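Local coordinates for GDP-mannose-dependent alpha-(1-6)-phosphatidylinositol monomannoside mannosyltransferase (Corynebacterium glutamicum, PDB 3OKP), which belongs to the GT-B glycosyltransferases, enzymes built of two Rossmann-like domains, and carries guanosine-5'-diphosphate-alpha-D-mannose in the model, at residues Glu183-Ser186 with Ala187-Lys191; Leu192-Thr195 with Asp196-Val200; Val295-Glu298 with Ala299-Cys302; Leu337-Glu340 with Leu341-Pro345; Pro345-Arg348 with Ala349-Ala353. One frame throughout, in Å; residues are numbered along the deposited sequence.

Interaction 1: residues Glu183-Ser186 with Ala187-Lys191; sequences EDKS and ATRKK
Arg189 climbs past Lys185, one turn earlier in the same helix. Arg189 CB lies 3.7 Å from Lys185 O. The chain passes over the same oxygen, with Arg189 CD 3.5 Å from Lys185 O. Arg189 NE then comes 3.9 Å from Lys185 CE, and the two side chains run side by side. Lys185 gets there with CG anti to the backbone N (chi1 178°) and a fully extended chain. The Arg189 guanidinium is held by other parts of the chain: NE is hydrogen-bonded to Ala272 O, NH1 to Thr195 O and Thr198 O, and NH2 forms a salt bridge with Asp274. Together they fix the plane of the group, and the Asp274 carboxylate would probably offset the nearness of the Lys185 ammonium. Asp184 O takes two bonds from Thr188, from the backbone N at 2.9 Å and from OG1 at 2.8 Å, on opposite faces of the carbonyl plane. Ser186 O accepts twice, from Lys190 N and from a water at 2.7 Å. That water also accepts from Lys190 NZ at 3.1 Å. The arrangement is that of a surface alpha-helix, 182-191, of the GT-B fold, with a threonine hydroxyl turned back onto the carbonyl one turn earlier.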
loop_
_atom_site.group_PDB
_atom_site.type_symbol
_atom_site.label_atom_id
_atom_site.label_comp_id
_atom_site.label_asym_id
_atom_site.label_seq_id
_atom_site.Cartn_x
_atom_site.Cartn_y
_atom_site.Cartn_z
ATOM N N GLU A 183 2.237 5.940 -28.430
ATOM C CA GLU A 183 1.300 5.060 -29.139
ATOM C C GLU A 183 0.237 4.491 -28.202
ATOM O O GLU A 183 -0.958 4.567 -28.493
ATOM C CB GLU A 183 2.026 3.921 -29.877
ATOM C CG GLU A 183 1.079 3.037 -30.710
ATOM C CD GLU A 183 1.763 1.877 -31.431
ATOM O OE1 GLU A 183 3.006 1.742 -31.367
ATOM O OE2 GLU A 183 1.039 1.089 -32.077
ATOM N N ASP A 184 0.680 3.927 -27.080
ATOM C CA ASP A 184 -0.224 3.294 -26.126
ATOM C C ASP A 184 -1.160 4.300 -25.461
ATOM O O ASP A 184 -2.347 4.019 -25.284
ATOM C CB ASP A 184 0.563 2.491 -25.083
ATOM C CG ASP A 184 1.222 1.252 -25.675
ATOM O OD1 ASP A 184 0.884 0.875 -26.817
ATOM O OD2 ASP A 184 2.079 0.647 -24.998
ATOM N N LYS A 185 -0.619 5.467 -25.114
ATOM C CA LYS A 185 -1.396 6.552 -24.511
ATOM C C LYS A 185 -2.491 7.056 -25.460
ATOM O O LYS A 185 -3.631 7.271 -25.042
ATOM C CB LYS A 185 -0.470 7.703 -24.093
ATOM C CG LYS A 185 -1.184 8.910 -23.487
ATOM C CD LYS A 185 -0.191 9.953 -23.008
ATOM C CE LYS A 185 -0.899 11.159 -22.394
ATOM N NZ LYS A 185 0.084 12.099 -21.789
ATOM N N SER A 186 -2.135 7.244 -26.729
ATOM C CA SER A 186 -3.095 7.694 -27.734
ATOM C C SER A 186 -4.205 6.660 -27.955
ATOM O O SER A 186 -5.380 7.019 -28.022
ATOM C CB SER A 186 -2.392 8.033 -29.051
ATOM O OG SER A 186 -3.263 8.733 -29.923
ATOM N N ALA A 187 -3.825 5.384 -28.038
ATOM C CA ALA A 187 -4.782 4.289 -28.237
ATOM C C ALA A 187 -5.719 4.087 -27.045
ATOM O O ALA A 187 -6.911 3.836 -27.233
ATOM C CB ALA A 187 -4.054 2.984 -28.582
ATOM N N THR A 188 -5.180 4.199 -25.828
ATOM C CA THR A 188 -5.975 4.070 -24.603
ATOM C C THR A 188 -7.089 5.122 -24.559
ATOM O O THR A 188 -8.242 4.803 -24.266
ATOM C CB THR A 188 -5.084 4.158 -23.332
ATOM O OG1 THR A 188 -4.130 3.090 -23.344
ATOM C CG2 THR A 188 -5.915 4.066 -22.056
ATOM N N ARG A 189 -6.734 6.367 -24.874
ATOM C CA ARG A 189 -7.697 7.469 -24.896
ATOM C C ARG A 189 -8.816 7.231 -25.910
ATOM O O ARG A 189 -9.989 7.460 -25.608
ATOM C CB ARG A 189 -6.982 8.797 -25.154
ATOM C CG ARG A 189 -6.338 9.374 -23.909
ATOM C CD ARG A 189 -5.179 10.305 -24.223
ATOM N NE ARG A 189 -4.735 10.993 -23.011
ATOM C CZ ARG A 189 -5.175 12.185 -22.616
ATOM N NH1 ARG A 189 -6.065 12.852 -23.346
ATOM N NH2 ARG A 189 -4.717 12.717 -21.491
ATOM N N LYS A 190 -8.448 6.751 -27.098
ATOM C CA LYS A 190 -9.425 6.416 -28.136
ATOM C C LYS A 190 -10.345 5.268 -27.718
ATOM O O LYS A 190 -11.534 5.276 -28.040
ATOM C CB LYS A 190 -8.728 6.100 -29.462
ATOM C CG LYS A 190 -8.159 7.327 -30.169
ATOM C CD LYS A 190 -7.637 6.982 -31.556
ATOM C CE LYS A 190 -6.974 8.186 -32.214
ATOM N NZ LYS A 190 -5.711 8.576 -31.528
ATOM N N LYS A 191 -9.789 4.291 -26.999
ATOM C CA LYS A 191 -10.568 3.191 -26.421
ATOM C C LYS A 191 -11.645 3.719 -25.467
ATOM O O LYS A 191 -12.762 3.197 -25.429
ATOM C CB LYS A 191 -9.645 2.196 -25.702
ATOM C CG LYS A 191 -10.350 0.960 -25.142
ATOM C CD LYS A 191 -9.367 0.016 -24.448
ATOM C CE LYS A 191 -10.040 -1.288 -24.037
ATOM N NZ LYS A 191 -10.972 -1.110 -22.887
HETATM O O HOH W 1 -6.136 9.536 -28.579
#

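Interaction 2: residues Leu192-Thr195 with Asp196-Val200; sequences LGFT and DTTPV
Thr195 and Thr198 bracket a type I beta turn with Asp196 and Thr197 at its corners, closed by a weak bond of 3.5 Å from Thr198 N to Thr195 O. Before it, Gly193 has a positive phi of 84° and ends helix 182-191 in a Schellman motif. The loop as a whole carries the chain from that helix into strand 200-204 of the Rossmann-like sheet. The turn is pinned by a side chain as well. Thr198 OG1 accepts from Thr195 N at 2.9 Å, and the bond is almost straight at 176°. Thr195 OG1 and Thr197 OG1 are hydrogen-bonded at 2.9 Å, and either could be the donor. Both hydroxyls sit between the backbone N and the carbonyl carbon of their own residues (chi1 68° for Thr195), which brings them together across the corner. Asp196 points its carboxylate back to Ser186 of the helix, where OD1 is hydrogen-bonded to the hydroxyl. The Phe194 side chain crosses that of Thr198 at about a right angle. Thr198 CG2 lies 3.9 Å from Phe194 CG, and Val200 CG2 adds a looser contact, 4.2 Å from Phe194 CD2. Gln231 and Leu233 of strand 231-235 also touch the Phe194 side chain. Over the centre of one face of the Phe194 ring stands the backbone oxygen Leu192 O, 3.7 Å above the plane.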
loop_
_atom_site.group_PDB
_atom_site.type_symbol
_atom_site.label_atom_id
_atom_site.label_comp_id
_atom_site.label_asym_id
_atom_site.label_seq_id
_atom_site.Cartn_x
_atom_site.Cartn_y
_atom_site.Cartn_z
ATOM N N LEU A 192 -11.297 4.765 -24.717
ATOM C CA LEU A 192 -12.207 5.399 -23.762
ATOM C C LEU A 192 -13.176 6.382 -24.429
ATOM O O LEU A 192 -14.063 6.936 -23.770
ATOM C CB LEU A 192 -11.408 6.116 -22.663
ATOM C CG LEU A 192 -10.582 5.263 -21.690
ATOM C CD1 LEU A 192 -9.412 6.056 -21.131
ATOM C CD2 LEU A 192 -11.442 4.703 -20.566
ATOM N N GLY A 193 -13.000 6.596 -25.731
ATOM C CA GLY A 193 -13.832 7.528 -26.488
ATOM C C GLY A 193 -13.348 8.962 -26.377
ATOM O O GLY A 193 -14.125 9.902 -26.562
ATOM N N PHE A 194 -12.062 9.121 -26.070
ATOM C CA PHE A 194 -11.432 10.434 -25.937
ATOM C C PHE A 194 -10.381 10.620 -27.035
ATOM O O PHE A 194 -10.181 9.734 -27.867
ATOM C CB PHE A 194 -10.765 10.594 -24.560
ATOM C CG PHE A 194 -11.673 10.316 -23.381
ATOM C CD1 PHE A 194 -13.022 10.674 -23.402
ATOM C CD2 PHE A 194 -11.155 9.734 -22.229
ATOM C CE1 PHE A 194 -13.843 10.421 -22.307
ATOM C CE2 PHE A 194 -11.969 9.479 -21.127
ATOM C CZ PHE A 194 -13.315 9.824 -21.167
ATOM N N THR A 195 -9.706 11.768 -27.025
ATOM C CA THR A 195 -8.655 12.064 -27.999
ATOM C C THR A 195 -7.348 12.466 -27.303
ATOM O O THR A 195 -7.250 12.429 -26.076
ATOM C CB THR A 195 -9.075 13.191 -28.977
ATOM O OG1 THR A 195 -9.162 14.432 -28.270
ATOM C CG2 THR A 195 -10.417 12.885 -29.640
ATOM N N ASP A 196 -6.351 12.851 -28.098
ATOM C CA ASP A 196 -5.074 13.341 -27.574
ATOM C C ASP A 196 -5.234 14.647 -26.788
ATOM O O ASP A 196 -4.389 14.980 -25.953
ATOM C CB ASP A 196 -4.065 13.541 -28.713
ATOM C CG ASP A 196 -3.540 12.227 -29.281
ATOM O OD1 ASP A 196 -3.837 11.148 -28.722
ATOM O OD2 ASP A 196 -2.823 12.277 -30.300
ATOM N N THR A 197 -6.317 15.375 -27.054
ATOM C CA THR A 197 -6.529 16.696 -26.458
ATOM C C THR A 197 -7.409 16.695 -25.203
ATOM O O THR A 197 -7.451 17.694 -24.480
ATOM C CB THR A 197 -7.100 17.707 -27.484
ATOM O OG1 THR A 197 -8.337 17.214 -28.016
ATOM C CG2 THR A 197 -6.111 17.942 -28.621
ATOM N N THR A 198 -8.096 15.581 -24.945
ATOM C CA THR A 198 -8.992 15.465 -23.787
ATOM C C THR A 198 -8.240 15.631 -22.461
ATOM O O THR A 198 -7.270 14.911 -22.210
ATOM C CB THR A 198 -9.740 14.107 -23.777
ATOM O OG1 THR A 198 -10.277 13.837 -25.077
ATOM C CG2 THR A 198 -10.874 14.107 -22.750
ATOM N N PRO A 199 -8.682 16.585 -21.612
ATOM C CA PRO A 199 -8.132 16.698 -20.264
ATOM C C PRO A 199 -8.656 15.546 -19.410
ATOM O O PRO A 199 -9.870 15.376 -19.275
ATOM C CB PRO A 199 -8.681 18.047 -19.756
ATOM C CG PRO A 199 -9.282 18.723 -20.958
ATOM C CD PRO A 199 -9.707 17.612 -21.862
ATOM N N VAL A 200 -7.744 14.748 -18.864
ATOM C CA VAL A 200 -8.120 13.532 -18.150
ATOM C C VAL A 200 -7.561 13.524 -16.728
ATOM O O VAL A 200 -6.340 13.586 -16.524
ATOM C CB VAL A 200 -7.667 12.253 -18.909
ATOM C CG1 VAL A 200 -7.983 11.000 -18.097
ATOM C CG2 VAL A 200 -8.325 12.172 -20.287
#

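Interaction 3: residues Val295-Glu298 with Ala299-Cys302; sequences VYLE and AQAC. With GDD (guanosine-5'-diphosphate-alpha-D-mannose), chain B.
Glu298 grips the ribose of guanosine-5'-diphosphate-alpha-D-mannose with both carboxylate oxygens. Glu298 OE1 accepts from O2' of the ligand at 2.8 Å, and Glu298 OE2 accepts from O3' at 2.7 Å. The extended chain (chi2 170°) carries the carboxylate out to the sugar. Its position is consistent with the second glutamate of the E-X7-E motif known from many GT-B glycosyltransferases. Val295, one turn earlier, faces the same ligand. Val295 N gives a weak bond to the phosphate oxygen O2A at 3.5 Å, and Val295 CG1 lies 3.7 Å from C3' of the ribose. Behind this first shell the helix is tied by its own backbone: Ala299 N binds Val295 O at 3.1 Å, and Cys302 N reaches Glu298 O only weakly. Tyr296 O takes two bonds from Gln300, from N at 3.1 Å and from NE2 at 3.0 Å. They come from opposite faces of the carbonyl plane. NE2 stands well above that plane, while Tyr296 O lies in the plane of the Gln300 amide. Further bonds from Gln300 to Thr317 O, Thr322 and His358 fix the rotation of this buried amide. Tyr296 OH is held by Met278 O. Helix 294-301 is the crossover helix of a beta-alpha-beta unit: Val295, Tyr296 and Ala299 pack on strand 275-278, Tyr296, Ala299 and Gln300 touch strand 306-308, and Glu298, Ala299 and Cys302 meet helix 263-272.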
loop_
_atom_site.group_PDB
_atom_site.type_symbol
_atom_site.label_atom_id
_atom_site.label_comp_id
_atom_site.label_asym_id
_atom_site.label_seq_id
_atom_site.Cartn_x
_atom_site.Cartn_y
_atom_site.Cartn_z
ATOM N N VAL A 295 -1.530 3.997 -4.337
ATOM C CA VAL A 295 -2.029 4.577 -5.592
ATOM C C VAL A 295 -1.225 5.802 -6.051
ATOM O O VAL A 295 -1.066 6.019 -7.252
ATOM C CB VAL A 295 -3.554 4.912 -5.549
ATOM C CG1 VAL A 295 -4.390 3.638 -5.445
ATOM C CG2 VAL A 295 -3.891 5.885 -4.414
ATOM N N TYR A 296 -0.719 6.584 -5.094
ATOM C CA TYR A 296 0.103 7.760 -5.393
ATOM C C TYR A 296 1.456 7.364 -5.982
ATOM O O TYR A 296 2.000 8.063 -6.842
ATOM C CB TYR A 296 0.342 8.596 -4.133
ATOM C CG TYR A 296 -0.901 9.089 -3.420
ATOM C CD1 TYR A 296 -1.843 9.887 -4.072
ATOM C CD2 TYR A 296 -1.113 8.787 -2.077
ATOM C CE1 TYR A 296 -2.981 10.350 -3.406
ATOM C CE2 TYR A 296 -2.243 9.248 -1.404
ATOM C CZ TYR A 296 -3.169 10.029 -2.073
ATOM O OH TYR A 296 -4.280 10.483 -1.400
ATOM N N LEU A 297 1.993 6.248 -5.499
ATOM C CA LEU A 297 3.270 5.718 -5.968
ATOM C C LEU A 297 3.120 5.100 -7.348
ATOM O O LEU A 297 4.007 5.228 -8.192
ATOM C CB LEU A 297 3.816 4.685 -4.975
ATOM C CG LEU A 297 3.940 5.159 -3.523
ATOM C CD1 LEU A 297 4.275 3.995 -2.613
ATOM C CD2 LEU A 297 4.974 6.272 -3.388
ATOM N N GLU A 298 1.984 4.438 -7.566
ATOM C CA GLU A 298 1.634 3.856 -8.859
ATOM C C GLU A 298 1.517 4.929 -9.945
ATOM O O GLU A 298 1.985 4.735 -11.067
ATOM C CB GLU A 298 0.325 3.067 -8.744
ATOM C CG GLU A 298 0.456 1.767 -7.947
ATOM C CD GLU A 298 -0.880 1.114 -7.624
ATOM O OE1 GLU A 298 -1.945 1.721 -7.884
ATOM O OE2 GLU A 298 -0.861 -0.016 -7.099
ATOM N N ALA A 299 0.900 6.057 -9.592
ATOM C CA ALA A 299 0.738 7.186 -10.506
ATOM C C ALA A 299 2.086 7.795 -10.872
ATOM O O ALA A 299 2.377 8.017 -12.049
ATOM C CB ALA A 299 -0.168 8.239 -9.889
ATOM N N GLN A 300 2.907 8.051 -9.855
ATOM C CA GLN A 300 4.259 8.576 -10.057
ATOM C C GLN A 300 5.107 7.628 -10.895
ATOM O O GLN A 300 5.865 8.069 -11.756
ATOM C CB GLN A 300 4.928 8.866 -8.716
ATOM C CG GLN A 300 4.367 10.088 -8.010
ATOM C CD GLN A 300 4.936 10.264 -6.619
ATOM O OE1 GLN A 300 5.876 11.027 -6.421
ATOM N NE2 GLN A 300 4.374 9.547 -5.648
ATOM N N ALA A 301 4.957 6.326 -10.650
ATOM C CA ALA A 301 5.628 5.295 -11.442
ATOM C C ALA A 301 5.204 5.313 -12.917
ATOM O O ALA A 301 5.989 4.946 -13.796
ATOM C CB ALA A 301 5.394 3.922 -10.833
ATOM N N CYS A 302 3.968 5.744 -13.177
ATOM C CA CYS A 302 3.461 5.902 -14.546
ATOM C C CYS A 302 3.782 7.280 -15.152
ATOM O O CYS A 302 3.354 7.589 -16.271
ATOM C CB CYS A 302 1.952 5.633 -14.598
ATOM S SG CYS A 302 1.495 3.892 -14.368
HETATM N N2 GDD B . -7.131 -4.007 -10.553
HETATM C C2 GDD B . -7.619 -2.910 -9.924
HETATM N N1 GDD B . -8.752 -2.321 -10.378
HETATM N N3 GDD B . -6.969 -2.410 -8.847
HETATM C C4 GDD B . -7.444 -1.309 -8.207
HETATM C C5 GDD B . -8.603 -0.696 -8.656
HETATM C C6 GDD B . -9.257 -1.223 -9.765
HETATM O O6 GDD B . -10.303 -0.694 -10.193
HETATM N N7 GDD B . -8.843 0.355 -7.846
HETATM C C8 GDD B . -7.860 0.391 -6.918
HETATM N N9 GDD B . -7.012 -0.626 -7.141
HETATM C "C1'" GDD B . -5.788 -0.963 -6.370
HETATM C "C2'" GDD B . -4.699 0.071 -6.614
HETATM O "O2'" GDD B . -3.952 -0.216 -7.799
HETATM C "C3'" GDD B . -3.859 -0.023 -5.356
HETATM O "O3'" GDD B . -2.801 -0.972 -5.535
HETATM C "C4'" GDD B . -4.819 -0.516 -4.278
HETATM O "O4'" GDD B . -5.999 -0.970 -4.954
HETATM C "C5'" GDD B . -5.183 0.593 -3.292
HETATM O "O5'" GDD B . -4.327 0.562 -2.147
HETATM P PA GDD B . -4.090 1.734 -1.325
HETATM O O1A GDD B . -3.145 1.498 -0.540
HETATM O O2A GDD B . -3.774 2.714 -2.044
HETATM O O3A GDD B . -5.274 2.089 -0.564
HETATM P PB GDD B . -6.018 1.176 0.289
HETATM O O2B GDD B . -5.254 0.379 0.875
HETATM O O3B GDD B . -6.649 1.839 1.140
HETATM O O1B GDD B . -6.973 0.438 -0.501
#

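Interaction 4: residues Leu337-Glu340 with Leu341-Pro345; sequences LLIE and LLDDP
Leu338 O accepts from Leu342 N at 2.9 Å, with an N-H...O angle of 166°. This bond belongs to the last turns of helix 331-342, which lead by a short turn into helix 345-362. The Leu342 side chain folds over the same oxygen, with Leu342 CG 3.2 Å from Leu338 O. Leu341 N likewise binds Leu337 O, at 3.1 Å. Ile339 O receives Asp343 N at 2.9 Å on a more bent path of 140°. Ile339 and Asp343 then lie side by side, with Ile339 CG2 3.5 Å from Asp343 OD2. The polar end of Asp343 has its main partner outside, a salt bridge from OD1 to Arg227. The buried face is made by leucines: Leu338, Leu341 and Leu342 all touch Ile275 of strand 275-278, and Leu338 and Leu342 also meet Val223 of helix 213-226. The chain is then redirected through Asp344, whose N binds Leu341 O at 3.1 Å. Asp344 is the N-cap of the following helix. Its CG stands anti to its backbone N (chi1 -164°), which brings OD1 to Arg347 N in the first turn. Asp344 CB rests 3.5 Å from Glu340 O.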
loop_
_atom_site.group_PDB
_atom_site.type_symbol
_atom_site.label_atom_id
_atom_site.label_comp_id
_atom_site.label_asym_id
_atom_site.label_seq_id
_atom_site.Cartn_x
_atom_site.Cartn_y
_atom_site.Cartn_z
ATOM N N LEU A 337 -6.184 24.138 -8.413
ATOM C CA LEU A 337 -5.048 23.248 -8.664
ATOM C C LEU A 337 -5.229 22.402 -9.924
ATOM O O LEU A 337 -4.295 22.253 -10.713
ATOM C CB LEU A 337 -4.803 22.337 -7.451
ATOM C CG LEU A 337 -3.608 22.557 -6.507
ATOM C CD1 LEU A 337 -3.003 23.957 -6.575
ATOM C CD2 LEU A 337 -3.972 22.202 -5.069
ATOM N N LEU A 338 -6.426 21.850 -10.105
ATOM C CA LEU A 338 -6.724 21.033 -11.284
ATOM C C LEU A 338 -6.651 21.836 -12.591
ATOM O O LEU A 338 -5.996 21.406 -13.540
ATOM C CB LEU A 338 -8.075 20.321 -11.134
ATOM C CG LEU A 338 -8.091 19.126 -10.168
ATOM C CD1 LEU A 338 -9.514 18.766 -9.739
ATOM C CD2 LEU A 338 -7.378 17.910 -10.769
ATOM N N ILE A 339 -7.301 22.997 -12.624
ATOM C CA ILE A 339 -7.282 23.875 -13.803
ATOM C C ILE A 339 -5.862 24.368 -14.112
ATOM O O ILE A 339 -5.426 24.328 -15.268
ATOM C CB ILE A 339 -8.237 25.086 -13.640
ATOM C CG1 ILE A 339 -9.694 24.618 -13.500
ATOM C CG2 ILE A 339 -8.096 26.060 -14.822
ATOM C CD1 ILE A 339 -10.617 25.659 -12.863
ATOM N N GLU A 340 -5.153 24.814 -13.075
ATOM C CA GLU A 340 -3.770 25.294 -13.201
ATOM C C GLU A 340 -2.856 24.244 -13.848
ATOM O O GLU A 340 -2.096 24.557 -14.770
ATOM C CB GLU A 340 -3.228 25.729 -11.832
ATOM C CG GLU A 340 -1.915 26.516 -11.879
ATOM C CD GLU A 340 -1.417 26.938 -10.501
ATOM O OE1 GLU A 340 -1.788 26.303 -9.490
ATOM O OE2 GLU A 340 -0.643 27.913 -10.432
ATOM N N LEU A 341 -2.948 23.003 -13.375
ATOM C CA LEU A 341 -2.146 21.907 -13.919
ATOM C C LEU A 341 -2.558 21.499 -15.330
ATOM O O LEU A 341 -1.700 21.281 -16.185
ATOM C CB LEU A 341 -2.162 20.694 -12.984
ATOM C CG LEU A 341 -1.251 20.717 -11.756
ATOM C CD1 LEU A 341 -1.370 19.394 -11.004
ATOM C CD2 LEU A 341 0.206 20.990 -12.138
ATOM N N LEU A 342 -3.866 21.392 -15.568
ATOM C CA LEU A 342 -4.389 21.087 -16.904
ATOM C C LEU A 342 -3.993 22.139 -17.946
ATOM O O LEU A 342 -3.815 21.816 -19.123
ATOM C CB LEU A 342 -5.913 20.923 -16.876
ATOM C CG LEU A 342 -6.514 19.677 -16.211
ATOM C CD1 LEU A 342 -8.028 19.822 -16.086
ATOM C CD2 LEU A 342 -6.149 18.390 -16.955
ATOM N N ASP A 343 -3.852 23.389 -17.503
ATOM C CA ASP A 343 -3.489 24.509 -18.383
ATOM C C ASP A 343 -1.975 24.656 -18.605
ATOM O O ASP A 343 -1.546 25.502 -19.396
ATOM C CB ASP A 343 -4.071 25.827 -17.845
ATOM C CG ASP A 343 -5.583 25.940 -18.038
ATOM O OD1 ASP A 343 -6.195 25.045 -18.660
ATOM O OD2 ASP A 343 -6.164 26.942 -17.565
ATOM N N ASP A 344 -1.178 23.837 -17.916
ATOM C CA ASP A 344 0.289 23.904 -18.000
ATOM C C ASP A 344 0.885 22.522 -18.303
ATOM O O ASP A 344 1.298 21.807 -17.386
ATOM C CB ASP A 344 0.868 24.474 -16.695
ATOM C CG ASP A 344 2.323 24.946 -16.830
ATOM O OD1 ASP A 344 3.026 24.580 -17.802
ATOM O OD2 ASP A 344 2.768 25.686 -15.930
ATOM N N PRO A 345 0.933 22.144 -19.599
ATOM C CA PRO A 345 1.457 20.833 -19.998
ATOM C C PRO A 345 2.959 20.667 -19.750
ATOM O O PRO A 345 3.441 19.536 -19.643
ATOM C CB PRO A 345 1.147 20.770 -21.499
ATOM C CG PRO A 345 1.064 22.189 -21.930
ATOM C CD PRO A 345 0.480 22.933 -20.762
#

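Interaction 5: residues Pro345-Arg348 with Ala349-Ala353; sequences PIRR and AAMGA
The first turns of helix 345-362 set Arg347 alongside Met351, with Pro345 as the first residue after the N-cap. Arg347 leaves the backbone with CG anti to N (chi1 -173°) and stays extended to NE. Met351 SD lies alongside this chain, 4.0 Å from Arg347 NE and 4.1 Å from Arg347 CG, and is placed obliquely to the guanidinium. The methionine CG also packs on Arg347 O at 3.3 Å, while Met351 N binds that oxygen at 2.8 Å. Ala349 N binds Pro345 O at 3.0 Å from above the carbonyl plane, and Gly352 N binds Arg348 O in a straighter bond. Arg348 takes a different course. Its chain bends at chi3 (-90°), which folds the guanidinium back toward the start of the helix. One face of the Arg348 guanidinium is covered off-centre by Pro345 CA, 3.5 Å from its plane. There NE is bonded to Leu341 O and NH2 to Leu342 O, carbonyls at the end of the preceding helix. These bonds hold the flat group in place. Helix 345-362 is thereby fastened to helix 331-342, where Arg347 and Met351 both touch Leu341, while Pro305, just before strand 306-308, packs against Arg348 and Met351.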
loop_
_atom_site.group_PDB
_atom_site.type_symbol
_atom_site.label_atom_id
_atom_site.label_comp_id
_atom_site.label_asym_id
_atom_site.label_seq_id
_atom_site.Cartn_x
_atom_site.Cartn_y
_atom_site.Cartn_z
ATOM N N PRO A 345 0.933 22.144 -19.599
ATOM C CA PRO A 345 1.457 20.833 -19.998
ATOM C C PRO A 345 2.959 20.667 -19.750
ATOM O O PRO A 345 3.441 19.536 -19.643
ATOM C CB PRO A 345 1.147 20.770 -21.499
ATOM C CG PRO A 345 1.064 22.189 -21.930
ATOM C CD PRO A 345 0.480 22.933 -20.762
ATOM N N ILE A 346 3.686 21.779 -19.654
ATOM C CA ILE A 346 5.125 21.738 -19.382
ATOM C C ILE A 346 5.387 21.371 -17.925
ATOM O O ILE A 346 6.217 20.506 -17.636
ATOM C CB ILE A 346 5.818 23.067 -19.751
ATOM C CG1 ILE A 346 5.801 23.256 -21.269
ATOM C CG2 ILE A 346 7.260 23.115 -19.215
ATOM C CD1 ILE A 346 6.562 24.464 -21.732
ATOM N N ARG A 347 4.667 22.028 -17.018
ATOM C CA ARG A 347 4.723 21.711 -15.598
ATOM C C ARG A 347 4.322 20.254 -15.354
ATOM O O ARG A 347 4.968 19.554 -14.574
ATOM C CB ARG A 347 3.824 22.665 -14.807
ATOM C CG ARG A 347 3.936 22.536 -13.300
ATOM C CD ARG A 347 3.074 23.574 -12.608
ATOM N NE ARG A 347 2.827 23.227 -11.211
ATOM C CZ ARG A 347 1.962 23.857 -10.422
ATOM N NH1 ARG A 347 1.248 24.879 -10.881
ATOM N NH2 ARG A 347 1.810 23.462 -9.167
ATOM N N ARG A 348 3.265 19.804 -16.032
ATOM C CA ARG A 348 2.813 18.413 -15.929
ATOM C C ARG A 348 3.894 17.427 -16.370
ATOM O O ARG A 348 4.170 16.455 -15.667
ATOM C CB ARG A 348 1.522 18.188 -16.723
ATOM C CG ARG A 348 0.269 18.555 -15.955
ATOM C CD ARG A 348 -0.990 18.054 -16.647
ATOM N NE ARG A 348 -1.515 19.041 -17.587
ATOM C CZ ARG A 348 -1.494 18.922 -18.911
ATOM N NH1 ARG A 348 -0.975 17.848 -19.489
ATOM N NH2 ARG A 348 -1.999 19.890 -19.660
ATOM N N ALA A 349 4.508 17.694 -17.524
ATOM C CA ALA A 349 5.603 16.865 -18.029
ATOM C C ALA A 349 6.762 16.793 -17.029
ATOM O O ALA A 349 7.309 15.719 -16.792
ATOM C CB ALA A 349 6.088 17.379 -19.380
ATOM N N ALA A 350 7.112 17.936 -16.440
ATOM C CA ALA A 350 8.192 18.017 -15.452
ATOM C C ALA A 350 7.861 17.271 -14.158
ATOM O O ALA A 350 8.712 16.571 -13.607
ATOM C CB ALA A 350 8.544 19.474 -15.155
ATOM N N MET A 351 6.627 17.431 -13.681
ATOM C CA MET A 351 6.164 16.753 -12.470
ATOM C C MET A 351 6.135 15.236 -12.637
ATOM O O MET A 351 6.612 14.502 -11.768
ATOM C CB MET A 351 4.784 17.264 -12.054
ATOM C CG MET A 351 4.806 18.636 -11.406
ATOM S SD MET A 351 3.157 19.213 -10.967
ATOM C CE MET A 351 2.712 18.044 -9.691
ATOM N N GLY A 352 5.578 14.779 -13.757
ATOM C CA GLY A 352 5.511 13.353 -14.063
ATOM C C GLY A 352 6.875 12.710 -14.231
ATOM O O GLY A 352 7.104 11.596 -13.755
ATOM N N ALA A 353 7.783 13.408 -14.913
ATOM C CA ALA A 353 9.171 12.960 -15.029
ATOM C C ALA A 353 9.794 12.827 -13.641
ATOM O O ALA A 353 10.458 11.826 -13.343
ATOM C CB ALA A 353 9.983 13.922 -15.890
#

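All five contacts lie in the domain that binds guanosine-5'-diphosphate-alpha-D-mannose, but interaction 3 alone holds the ligand. In interaction 1 the side chain of Thr188 is about 14 Å from the bound guanosine-5'-diphosphate-alpha-D-mannose. Interactions 1 and 2 follow each other in the chain and are joined by Arg189, with Arg189 O 2.7 Å from Phe194 N, a probable hydrogen bond. Interactions 4 and 5 share Pro345 and join two consecutive helices. Pro199 CB of interaction 2 packs 3.8 Å from Leu342 CD2 of interaction 4, linking the two groups. Interaction 5 comes nearest to the ligand-binding helix: its centre is about 14 Å from that of interaction 3.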